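Local coordinates for putative cellulase CEL6 (Mycobacterium tuberculosis, PDB 1UP2), which probably hydrolyses internal beta-1,4-glucosidic bonds of cellulose as an endoglucanase of glycoside hydrolase family 6, at residues A[42-47]-A[71-76]; A[113-118]-A[151-156]; A[76-81]-A[95-100]. All coordinates share one frame; numbering follows the deposited sequence.

Contact 1: A[42-47]-A[71-76]; sequences YWLDQA and PVLTLY. With BGC (beta-D-glucopyranose), chain E; IFM (5-hydroxymethyl-3,4-dihydroxypiperidine), chain D.
Val72 O accepts Tyr42 N at 2.9 Å, starting the pairing of parallel strands 42-44 and 72-75, a beta-alpha-beta unit connected through helix 50-66 at one margin of the distorted barrel of family 6 glycoside hydrolases. The CD2 methyl of Leu73 then sits at the ring edge of Tyr42 and also meets Leu44 CD1, on the face of the sheet turned to helix 50-66. Thr74 bonds twice through its backbone: N to Tyr42 O, and O to Leu44 N almost straight (N-H...O 171°). With CG2 anti to its backbone N (OG1 at chi1 -61°), this threonine lays the methyl over the Trp43 six-membered ring, 3.6 Å from CG2 to centroid, a CH-pi contact; OG1 is hydrogen-bonded to Ser41 OG. Leu75 reaches Leu44 CD1 with its CD2. At Tyr76, whose N bonds Leu44 O, Trp43 turns its edge to the phenol face, a T-shaped pair with planes at 88°. The glucose (BGC) lies over the indole face opposite Thr74 CG2, as in the aromatic platforms of carbohydrate-binding clefts, and Ile260 O takes the indole N-H. BGC C6 lies 3.4 Å from Trp43 CE2, and Tyr76 OH 3.3 Å from IFM C5.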
loop_
_atom_site.group_PDB
_atom_site.type_symbol
_atom_site.label_atom_id
_atom_site.label_comp_id
_atom_site.label_asym_id
_atom_site.label_seq_id
_atom_site.Cartn_x
_atom_site.Cartn_y
_atom_site.Cartn_z
ATOM N N TYR A 42 -3.062 -4.053 -5.722
ATOM C CA TYR A 42 -4.465 -4.470 -5.794
ATOM C C TYR A 42 -4.965 -4.578 -4.334
ATOM O O TYR A 42 -4.427 -5.336 -3.535
ATOM C CB TYR A 42 -4.465 -5.805 -6.530
ATOM C CG TYR A 42 -5.738 -6.573 -6.613
ATOM C CD1 TYR A 42 -6.751 -6.188 -7.445
ATOM C CD2 TYR A 42 -5.859 -7.788 -5.951
ATOM C CE1 TYR A 42 -7.906 -6.965 -7.557
ATOM C CE2 TYR A 42 -6.981 -8.566 -6.079
ATOM C CZ TYR A 42 -7.991 -8.157 -6.879
ATOM O OH TYR A 42 -9.109 -8.959 -6.969
ATOM N N TRP A 43 -5.925 -3.736 -3.978
ATOM C CA TRP A 43 -6.351 -3.583 -2.585
ATOM C C TRP A 43 -7.510 -4.531 -2.247
ATOM O O TRP A 43 -8.523 -4.602 -2.971
ATOM C CB TRP A 43 -6.805 -2.146 -2.301
ATOM C CG TRP A 43 -5.720 -1.118 -2.307
ATOM C CD1 TRP A 43 -4.937 -0.785 -3.364
ATOM C CD2 TRP A 43 -5.326 -0.250 -1.237
ATOM N NE1 TRP A 43 -4.058 0.204 -3.021
ATOM C CE2 TRP A 43 -4.285 0.579 -1.733
ATOM C CE3 TRP A 43 -5.752 -0.065 0.079
ATOM C CZ2 TRP A 43 -3.672 1.548 -0.980
ATOM C CZ3 TRP A 43 -5.129 0.918 0.846
ATOM C CH2 TRP A 43 -4.110 1.725 0.308
ATOM N N LEU A 44 -7.379 -5.225 -1.123
ATOM C CA LEU A 44 -8.437 -6.080 -0.617
ATOM C C LEU A 44 -8.891 -5.599 0.754
ATOM O O LEU A 44 -8.083 -5.241 1.595
ATOM C CB LEU A 44 -7.943 -7.507 -0.509
ATOM C CG LEU A 44 -7.505 -8.145 -1.854
ATOM C CD1 LEU A 44 -6.849 -9.499 -1.645
ATOM C CD2 LEU A 44 -8.668 -8.298 -2.768
ATOM N N ASP A 45 -10.189 -5.627 0.972
ATOM C CA ASP A 45 -10.729 -5.269 2.270
ATOM C C ASP A 45 -11.923 -6.135 2.609
ATOM O O ASP A 45 -12.011 -7.261 2.130
ATOM C CB ASP A 45 -11.019 -3.773 2.305
ATOM C CG ASP A 45 -12.121 -3.350 1.346
ATOM O OD1 ASP A 45 -12.741 -4.195 0.630
ATOM O OD2 ASP A 45 -12.402 -2.142 1.258
ATOM N N GLN A 46 -12.798 -5.635 3.483
ATOM C CA GLN A 46 -13.961 -6.378 3.940
ATOM C C GLN A 46 -15.052 -6.695 2.899
ATOM O O GLN A 46 -15.939 -7.496 3.171
ATOM C CB GLN A 46 -14.564 -5.746 5.221
ATOM C CG GLN A 46 -15.444 -4.493 5.038
ATOM C CD GLN A 46 -14.702 -3.305 4.430
ATOM O OE1 GLN A 46 -13.541 -3.058 4.744
ATOM N NE2 GLN A 46 -15.368 -2.585 3.533
ATOM N N ALA A 47 -14.987 -6.073 1.728
ATOM C CA ALA A 47 -15.814 -6.470 0.609
ATOM C C ALA A 47 -15.457 -7.891 0.105
ATOM O O ALA A 47 -16.163 -8.440 -0.701
ATOM C CB ALA A 47 -15.649 -5.459 -0.542
ATOM N N PRO A 71 2.861 -9.927 -8.533
ATOM C CA PRO A 71 1.689 -9.179 -8.109
ATOM C C PRO A 71 1.969 -8.469 -6.783
ATOM O O PRO A 71 2.695 -9.000 -5.918
ATOM C CB PRO A 71 0.638 -10.252 -7.902
ATOM C CG PRO A 71 1.401 -11.483 -7.473
ATOM C CD PRO A 71 2.754 -11.362 -8.165
ATOM N N VAL A 72 1.399 -7.277 -6.632
ATOM C CA VAL A 72 1.433 -6.564 -5.351
ATOM C C VAL A 72 -0.010 -6.425 -4.878
ATOM O O VAL A 72 -0.866 -5.941 -5.622
ATOM C CB VAL A 72 2.065 -5.175 -5.481
ATOM C CG1 VAL A 72 2.252 -4.508 -4.105
ATOM C CG2 VAL A 72 3.413 -5.271 -6.262
ATOM N N LEU A 73 -0.263 -6.892 -3.655
ATOM C CA LEU A 73 -1.582 -6.844 -3.024
ATOM C C LEU A 73 -1.455 -6.011 -1.766
ATOM O O LEU A 73 -0.458 -6.110 -1.038
ATOM C CB LEU A 73 -2.038 -8.244 -2.645
ATOM C CG LEU A 73 -2.193 -9.161 -3.878
ATOM C CD1 LEU A 73 -0.902 -9.890 -4.169
ATOM C CD2 LEU A 73 -3.293 -10.121 -3.698
ATOM N N THR A 74 -2.464 -5.194 -1.512
ATOM C CA THR A 74 -2.558 -4.420 -0.291
ATOM C C THR A 74 -3.740 -4.898 0.541
ATOM O O THR A 74 -4.911 -4.930 0.066
ATOM C CB THR A 74 -2.715 -2.942 -0.640
ATOM O OG1 THR A 74 -1.559 -2.505 -1.377
ATOM C CG2 THR A 74 -2.750 -2.060 0.633
ATOM N N LEU A 75 -3.431 -5.263 1.784
ATOM C CA LEU A 75 -4.421 -5.698 2.748
ATOM C C LEU A 75 -4.876 -4.514 3.570
ATOM O O LEU A 75 -4.083 -3.877 4.252
ATOM C CB LEU A 75 -3.849 -6.821 3.619
ATOM C CG LEU A 75 -3.408 -8.088 2.876
ATOM C CD1 LEU A 75 -3.024 -9.152 3.918
ATOM C CD2 LEU A 75 -4.480 -8.622 1.861
ATOM N N TYR A 76 -6.162 -4.199 3.496
ATOM C CA TYR A 76 -6.715 -2.998 4.119
ATOM C C TYR A 76 -8.058 -3.321 4.785
ATOM O O TYR A 76 -9.092 -2.750 4.443
ATOM C CB TYR A 76 -6.846 -1.871 3.063
ATOM C CG TYR A 76 -7.087 -0.488 3.591
ATOM C CD1 TYR A 76 -6.340 0.040 4.675
ATOM C CD2 TYR A 76 -8.024 0.358 2.967
ATOM C CE1 TYR A 76 -6.576 1.318 5.159
ATOM C CE2 TYR A 76 -8.286 1.627 3.479
ATOM C CZ TYR A 76 -7.557 2.106 4.563
ATOM O OH TYR A 76 -7.814 3.398 5.021
HETATM C C2 BGC E . -9.520 3.362 -0.203
HETATM C C3 BGC E . -9.588 2.021 -0.964
HETATM C C4 BGC E . -8.769 2.018 -2.261
HETATM C C5 BGC E . -7.356 2.622 -2.011
HETATM C C6 BGC E . -6.438 2.770 -3.242
HETATM C C1 BGC E . -8.088 3.882 -0.131
HETATM O O2 BGC E . -10.134 3.313 1.089
HETATM O O3 BGC E . -10.933 1.653 -1.213
HETATM O O4 BGC E . -8.716 0.675 -2.708
HETATM O O5 BGC E . -7.491 3.899 -1.413
HETATM O O6 BGC E . -6.897 3.815 -4.089
HETATM O O4 IFM D . -8.120 5.202 0.371
HETATM C C4 IFM D . -6.863 5.600 0.944
HETATM C C3 IFM D . -6.815 7.094 0.760
HETATM O O3 IFM D . -6.441 7.395 -0.586
HETATM C C2 IFM D . -5.908 7.761 1.785
HETATM N N IFM D . -6.364 7.558 3.165
HETATM C C1 IFM D . -7.089 6.318 3.427
HETATM C C5 IFM D . -6.786 5.179 2.431
HETATM C C6 IFM D . -5.477 4.479 2.753
HETATM O O6 IFM D . -4.344 5.197 2.331
#

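Contact 2: A[113-118]-A[151-156]; sequences ATIIVE and PAAAVY
Val117 and Val155 touch across two neighbouring parallel strands, 113-117 and 153-156, inside the central sheet of the family 6 barrel fold. Their side chains meet at an oblique angle, Val117 CG2 3.6 Å from Val155 CG1; Val155 holds CG1 anti to its backbone N (chi1 175°), which brings that methyl to its partner. On the same face as Val155, Ile115 lies next to it, with CG1 4.3 Å from Val155 CG2, and Leu108 of helix 94-108 packs against Ile115. On the other face Tyr156 lies with Thr114 and Ile116. Its ring slants across Thr114, whose CG2 is 3.9 Å from Tyr156 CE1, and its CB meets the CD1 methyl of Ile116. The phenol oxygen ends on Asp255 OD2 of the far strand 254-258, and Val215 lies against both Ile116 and Tyr156, so this face meets strands 213-217 and 254-258. The strands are joined by a ladder of backbone bonds that fixes the register, Ala113 opposite Ala153 through Ile116 opposite Tyr156. It opens with a longer bond, Ala113 N to Ala152 O at 3.2 Å, and tightens further along. Tyr156 grips the neighbouring strand with both its amide and its carbonyl: N bonds Ile115 O, and O accepts Val117 N at 2.8 Å (N-H...O 174°).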
loop_
_atom_site.group_PDB
_atom_site.type_symbol
_atom_site.label_atom_id
_atom_site.label_comp_id
_atom_site.label_asym_id
_atom_site.label_seq_id
_atom_site.Cartn_x
_atom_site.Cartn_y
_atom_site.Cartn_z
ATOM N N ALA A 113 4.228 -13.322 -4.411
ATOM C CA ALA A 113 3.407 -12.171 -4.134
ATOM C C ALA A 113 4.143 -11.173 -3.261
ATOM O O ALA A 113 5.013 -11.503 -2.467
ATOM C CB ALA A 113 2.077 -12.585 -3.451
ATOM N N THR A 114 3.761 -9.931 -3.410
ATOM C CA THR A 114 4.258 -8.875 -2.563
ATOM C C THR A 114 3.049 -8.387 -1.780
ATOM O O THR A 114 2.036 -8.109 -2.387
ATOM C CB THR A 114 4.868 -7.760 -3.447
ATOM O OG1 THR A 114 6.041 -8.249 -4.125
ATOM C CG2 THR A 114 5.362 -6.637 -2.595
ATOM N N ILE A 115 3.125 -8.346 -0.442
ATOM C CA ILE A 115 1.993 -7.976 0.384
ATOM C C ILE A 115 2.297 -6.746 1.195
ATOM O O ILE A 115 3.271 -6.741 1.974
ATOM C CB ILE A 115 1.591 -9.088 1.394
ATOM C CG1 ILE A 115 1.539 -10.466 0.715
ATOM C CG2 ILE A 115 0.257 -8.712 2.042
ATOM C CD1 ILE A 115 0.463 -10.609 -0.326
ATOM N N ILE A 116 1.478 -5.714 1.012
ATOM C CA ILE A 116 1.541 -4.514 1.851
ATOM C C ILE A 116 0.498 -4.690 2.955
ATOM O O ILE A 116 -0.725 -4.665 2.686
ATOM C CB ILE A 116 1.270 -3.235 0.995
ATOM C CG1 ILE A 116 2.193 -3.161 -0.226
ATOM C CG2 ILE A 116 1.411 -1.965 1.857
ATOM C CD1 ILE A 116 3.731 -3.208 0.085
ATOM N N VAL A 117 0.952 -4.851 4.208
ATOM C CA VAL A 117 0.059 -5.118 5.318
ATOM C C VAL A 117 -0.431 -3.846 6.011
ATOM O O VAL A 117 0.305 -3.189 6.743
ATOM C CB VAL A 117 0.705 -6.057 6.373
ATOM C CG1 VAL A 117 -0.308 -6.403 7.461
ATOM C CG2 VAL A 117 1.240 -7.302 5.724
ATOM N N GLU A 118 -1.702 -3.530 5.757
ATOM C CA GLU A 118 -2.479 -2.527 6.493
ATOM C C GLU A 118 -1.912 -1.109 6.558
ATOM O O GLU A 118 -1.480 -0.662 7.602
ATOM C CB GLU A 118 -2.799 -3.038 7.921
ATOM C CG GLU A 118 -3.625 -4.308 7.922
ATOM C CD GLU A 118 -5.015 -4.140 7.337
ATOM O OE1 GLU A 118 -5.552 -2.980 7.256
ATOM O OE2 GLU A 118 -5.580 -5.204 6.960
ATOM N N PRO A 151 6.480 -19.017 1.418
ATOM C CA PRO A 151 7.893 -18.608 1.380
ATOM C C PRO A 151 8.149 -17.530 0.307
ATOM O O PRO A 151 9.050 -16.703 0.438
ATOM C CB PRO A 151 8.646 -19.919 1.105
ATOM C CG PRO A 151 7.656 -20.805 0.430
ATOM C CD PRO A 151 6.320 -20.438 1.054
ATOM N N ALA A 152 7.322 -17.530 -0.736
ATOM C CA ALA A 152 7.455 -16.602 -1.860
ATOM C C ALA A 152 6.664 -15.303 -1.723
ATOM O O ALA A 152 6.584 -14.512 -2.672
ATOM C CB ALA A 152 7.043 -17.322 -3.170
ATOM N N ALA A 153 6.048 -15.104 -0.566
ATOM C CA ALA A 153 5.426 -13.820 -0.250
ATOM C C ALA A 153 6.441 -12.899 0.396
ATOM O O ALA A 153 7.091 -13.247 1.408
ATOM C CB ALA A 153 4.263 -14.012 0.649
ATOM N N ALA A 154 6.621 -11.745 -0.219
ATOM C CA ALA A 154 7.470 -10.702 0.333
ATOM C C ALA A 154 6.541 -9.755 1.054
ATOM O O ALA A 154 5.714 -9.047 0.419
ATOM C CB ALA A 154 8.194 -10.023 -0.735
ATOM N N VAL A 155 6.661 -9.740 2.376
ATOM C CA VAL A 155 5.676 -9.067 3.222
ATOM C C VAL A 155 6.265 -7.804 3.817
ATOM O O VAL A 155 7.317 -7.858 4.460
ATOM C CB VAL A 155 5.174 -10.037 4.345
ATOM C CG1 VAL A 155 4.225 -9.326 5.356
ATOM C CG2 VAL A 155 4.508 -11.262 3.722
ATOM N N TYR A 156 5.568 -6.684 3.631
ATOM C CA TYR A 156 5.997 -5.383 4.158
ATOM C C TYR A 156 4.873 -4.815 5.045
ATOM O O TYR A 156 3.747 -4.531 4.576
ATOM C CB TYR A 156 6.319 -4.406 3.021
ATOM C CG TYR A 156 7.405 -4.886 2.098
ATOM C CD1 TYR A 156 7.106 -5.745 1.054
ATOM C CD2 TYR A 156 8.731 -4.489 2.274
ATOM C CE1 TYR A 156 8.083 -6.211 0.205
ATOM C CE2 TYR A 156 9.742 -4.978 1.436
ATOM C CZ TYR A 156 9.391 -5.833 0.396
ATOM O OH TYR A 156 10.351 -6.338 -0.461
#

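Contact 3: A[76-81]-A[95-100]; sequences YGIPHR and TDYRGW. With IFM (5-hydroxymethyl-3,4-dihydroxypiperidine), chain D.
The loop leaving strand 72-75 packs on helix 94-108 through Tyr97, which carries most of the contact. Ile78 CD1 lies over one face of that ring, 4.1 Å from its centroid and toward its rim, a CH-pi contact. Gly77 O stands at the ring edge, 3.4 Å from Tyr97 CD1, and Pro79 CD comes in at 4.0 Å from the same CD1. Tyr97 holds CG anti to its backbone N (chi1 -169°), which sends the ring from the helix to the loop; its hydroxyl ends on Glu118 OE2, an oxygen that Gly77 N also reaches. In the barrel fold of family 6 this loop follows the C-terminal end of a strand, where the ligands bind, and a type II turn from Ile78 to Arg81 folds it back. The guanidinium of Arg81 returns to Tyr76: NH1 donates to Tyr76 O at 2.9 Å, with the oxygen in the guanidinium plane. Arg81 CD lies 3.3 Å above the centre of the Tyr76 ring, and the same NH1 forms a salt bridge with Asp45 OD2. On the helix, Trp100 presents the edge of its indole to the backbone at Tyr76 N, and Trp100 CH2 is 4.0 Å from both Tyr76 N and Gly77 N.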
loop_
_atom_site.group_PDB
_atom_site.type_symbol
_atom_site.label_atom_id
_atom_site.label_comp_id
_atom_site.label_asym_id
_atom_site.label_seq_id
_atom_site.Cartn_x
_atom_site.Cartn_y
_atom_site.Cartn_z
ATOM N N TYR A 76 -6.162 -4.199 3.496
ATOM C CA TYR A 76 -6.715 -2.998 4.119
ATOM C C TYR A 76 -8.058 -3.321 4.785
ATOM O O TYR A 76 -9.092 -2.750 4.443
ATOM C CB TYR A 76 -6.846 -1.871 3.063
ATOM C CG TYR A 76 -7.087 -0.488 3.591
ATOM C CD1 TYR A 76 -6.340 0.040 4.675
ATOM C CD2 TYR A 76 -8.024 0.358 2.967
ATOM C CE1 TYR A 76 -6.576 1.318 5.159
ATOM C CE2 TYR A 76 -8.286 1.627 3.479
ATOM C CZ TYR A 76 -7.557 2.106 4.563
ATOM O OH TYR A 76 -7.814 3.398 5.021
ATOM N N GLY A 77 -8.035 -4.268 5.725
ATOM C CA GLY A 77 -9.240 -4.730 6.377
ATOM C C GLY A 77 -9.247 -4.631 7.907
ATOM O O GLY A 77 -10.130 -5.221 8.545
ATOM N N ILE A 78 -8.310 -3.889 8.490
ATOM C CA ILE A 78 -8.144 -3.875 9.956
ATOM C C ILE A 78 -9.393 -3.345 10.644
ATOM O O ILE A 78 -10.039 -2.421 10.128
ATOM C CB ILE A 78 -6.915 -3.037 10.365
ATOM C CG1 ILE A 78 -6.385 -3.415 11.750
ATOM C CG2 ILE A 78 -7.212 -1.536 10.310
ATOM C CD1 ILE A 78 -5.715 -4.774 11.821
ATOM N N PRO A 79 -9.775 -3.939 11.774
ATOM C CA PRO A 79 -10.889 -3.383 12.525
ATOM C C PRO A 79 -10.619 -1.929 12.884
ATOM O O PRO A 79 -9.486 -1.561 13.190
ATOM C CB PRO A 79 -10.961 -4.299 13.765
ATOM C CG PRO A 79 -10.464 -5.610 13.264
ATOM C CD PRO A 79 -9.326 -5.212 12.357
ATOM N N HIS A 80 -11.688 -1.146 12.894
ATOM C CA HIS A 80 -11.644 0.301 13.137
ATOM C C HIS A 80 -10.754 0.976 12.100
ATOM O O HIS A 80 -10.001 1.888 12.422
ATOM C CB HIS A 80 -11.160 0.598 14.557
ATOM C CG HIS A 80 -11.671 -0.380 15.578
ATOM N ND1 HIS A 80 -13.015 -0.522 15.861
ATOM C CD2 HIS A 80 -11.024 -1.274 16.368
ATOM C CE1 HIS A 80 -13.171 -1.447 16.794
ATOM N NE2 HIS A 80 -11.983 -1.929 17.108
ATOM N N ARG A 81 -10.841 0.488 10.859
ATOM C CA ARG A 81 -10.019 1.020 9.785
ATOM C C ARG A 81 -10.172 2.510 9.653
ATOM O O ARG A 81 -11.309 3.022 9.721
ATOM C CB ARG A 81 -10.386 0.385 8.471
ATOM C CG ARG A 81 -9.394 0.654 7.371
ATOM C CD ARG A 81 -9.813 0.007 6.091
ATOM N NE ARG A 81 -10.899 0.716 5.415
ATOM C CZ ARG A 81 -11.481 0.294 4.291
ATOM N NH1 ARG A 81 -11.088 -0.825 3.713
ATOM N NH2 ARG A 81 -12.457 1.012 3.711
ATOM N N THR A 95 -11.571 -11.480 15.572
ATOM C CA THR A 95 -11.836 -12.855 15.129
ATOM C C THR A 95 -12.074 -12.903 13.617
ATOM O O THR A 95 -11.527 -13.778 12.924
ATOM C CB THR A 95 -13.042 -13.478 15.870
ATOM O OG1 THR A 95 -12.712 -13.640 17.239
ATOM C CG2 THR A 95 -13.338 -14.884 15.382
ATOM N N ASP A 96 -12.858 -11.976 13.103
ATOM C CA ASP A 96 -13.143 -11.914 11.663
ATOM C C ASP A 96 -11.831 -11.678 10.919
ATOM O O ASP A 96 -11.544 -12.306 9.888
ATOM C CB ASP A 96 -14.098 -10.734 11.338
ATOM C CG ASP A 96 -15.507 -10.931 11.874
ATOM O OD1 ASP A 96 -15.922 -12.082 12.107
ATOM O OD2 ASP A 96 -16.266 -9.952 12.080
ATOM N N TYR A 97 -11.051 -10.713 11.417
ATOM C CA TYR A 97 -9.795 -10.366 10.759
ATOM C C TYR A 97 -8.846 -11.580 10.652
ATOM O O TYR A 97 -8.232 -11.816 9.595
ATOM C CB TYR A 97 -9.089 -9.194 11.490
ATOM C CG TYR A 97 -7.933 -8.655 10.688
ATOM C CD1 TYR A 97 -8.163 -7.848 9.578
ATOM C CD2 TYR A 97 -6.619 -8.997 10.999
ATOM C CE1 TYR A 97 -7.106 -7.366 8.806
ATOM C CE2 TYR A 97 -5.548 -8.523 10.220
ATOM C CZ TYR A 97 -5.810 -7.716 9.127
ATOM O OH TYR A 97 -4.773 -7.241 8.382
ATOM N N ARG A 98 -8.729 -12.341 11.739
ATOM C CA ARG A 98 -7.862 -13.496 11.757
ATOM C C ARG A 98 -8.344 -14.524 10.739
ATOM O O ARG A 98 -7.532 -15.128 10.028
ATOM C CB ARG A 98 -7.773 -14.101 13.151
ATOM C CG ARG A 98 -7.045 -13.254 14.178
ATOM C CD ARG A 98 -7.348 -13.722 15.590
ATOM N NE ARG A 98 -6.754 -12.797 16.544
ATOM C CZ ARG A 98 -5.570 -12.947 17.068
ATOM N NH1 ARG A 98 -4.826 -14.023 16.795
ATOM N NH2 ARG A 98 -5.128 -12.020 17.908
ATOM N N GLY A 99 -9.664 -14.680 10.609
ATOM C CA GLY A 99 -10.200 -15.627 9.634
ATOM C C GLY A 99 -9.910 -15.202 8.199
ATOM O O GLY A 99 -9.600 -16.025 7.313
ATOM N N TRP A 100 -9.934 -13.883 7.999
ATOM C CA TRP A 100 -9.615 -13.257 6.724
ATOM C C TRP A 100 -8.165 -13.471 6.349
ATOM O O TRP A 100 -7.870 -13.883 5.229
ATOM C CB TRP A 100 -9.930 -11.764 6.810
ATOM C CG TRP A 100 -9.900 -11.018 5.511
ATOM C CD1 TRP A 100 -10.711 -11.203 4.427
ATOM C CD2 TRP A 100 -9.041 -9.912 5.183
ATOM N NE1 TRP A 100 -10.425 -10.264 3.458
ATOM C CE2 TRP A 100 -9.383 -9.484 3.878
ATOM C CE3 TRP A 100 -8.018 -9.252 5.850
ATOM C CZ2 TRP A 100 -8.745 -8.427 3.246
ATOM C CZ3 TRP A 100 -7.394 -8.200 5.236
ATOM C CH2 TRP A 100 -7.756 -7.801 3.930
HETATM O O4 IFM D . -8.120 5.202 0.371
HETATM C C4 IFM D . -6.863 5.600 0.944
HETATM C C3 IFM D . -6.815 7.094 0.760
HETATM O O3 IFM D . -6.441 7.395 -0.586
HETATM C C2 IFM D . -5.908 7.761 1.785
HETATM N N IFM D . -6.364 7.558 3.165
HETATM C C1 IFM D . -7.089 6.318 3.427
HETATM C C5 IFM D . -6.786 5.179 2.431
HETATM C C6 IFM D . -5.477 4.479 2.753
HETATM O O6 IFM D . -4.344 5.197 2.331
#

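In the fold
From the N terminus, contact 1 comes first: it closes the loop through helix 50-66 and sets strand 42-44, outermost in the sheet, beside 72-75. Contact 3 follows at once, sharing Tyr76 and closing the shorter excursion from the end of strand 72-75 to helix 94-108. That helix leads to strand 113-117, where contact 2 opens; its loop passes through helix 130-147 to strand 153-158. The three loops run in series, with none enclosing another. Strands 72-75 and 113-117 join contacts 1 and 2 through backbone bonds such as Ile116 N to Leu73 O. Glu118 ties contact 2 to contact 3 through Tyr97 and Gly77, and an Asp45-Arg81 salt bridge links contacts 1 and 3.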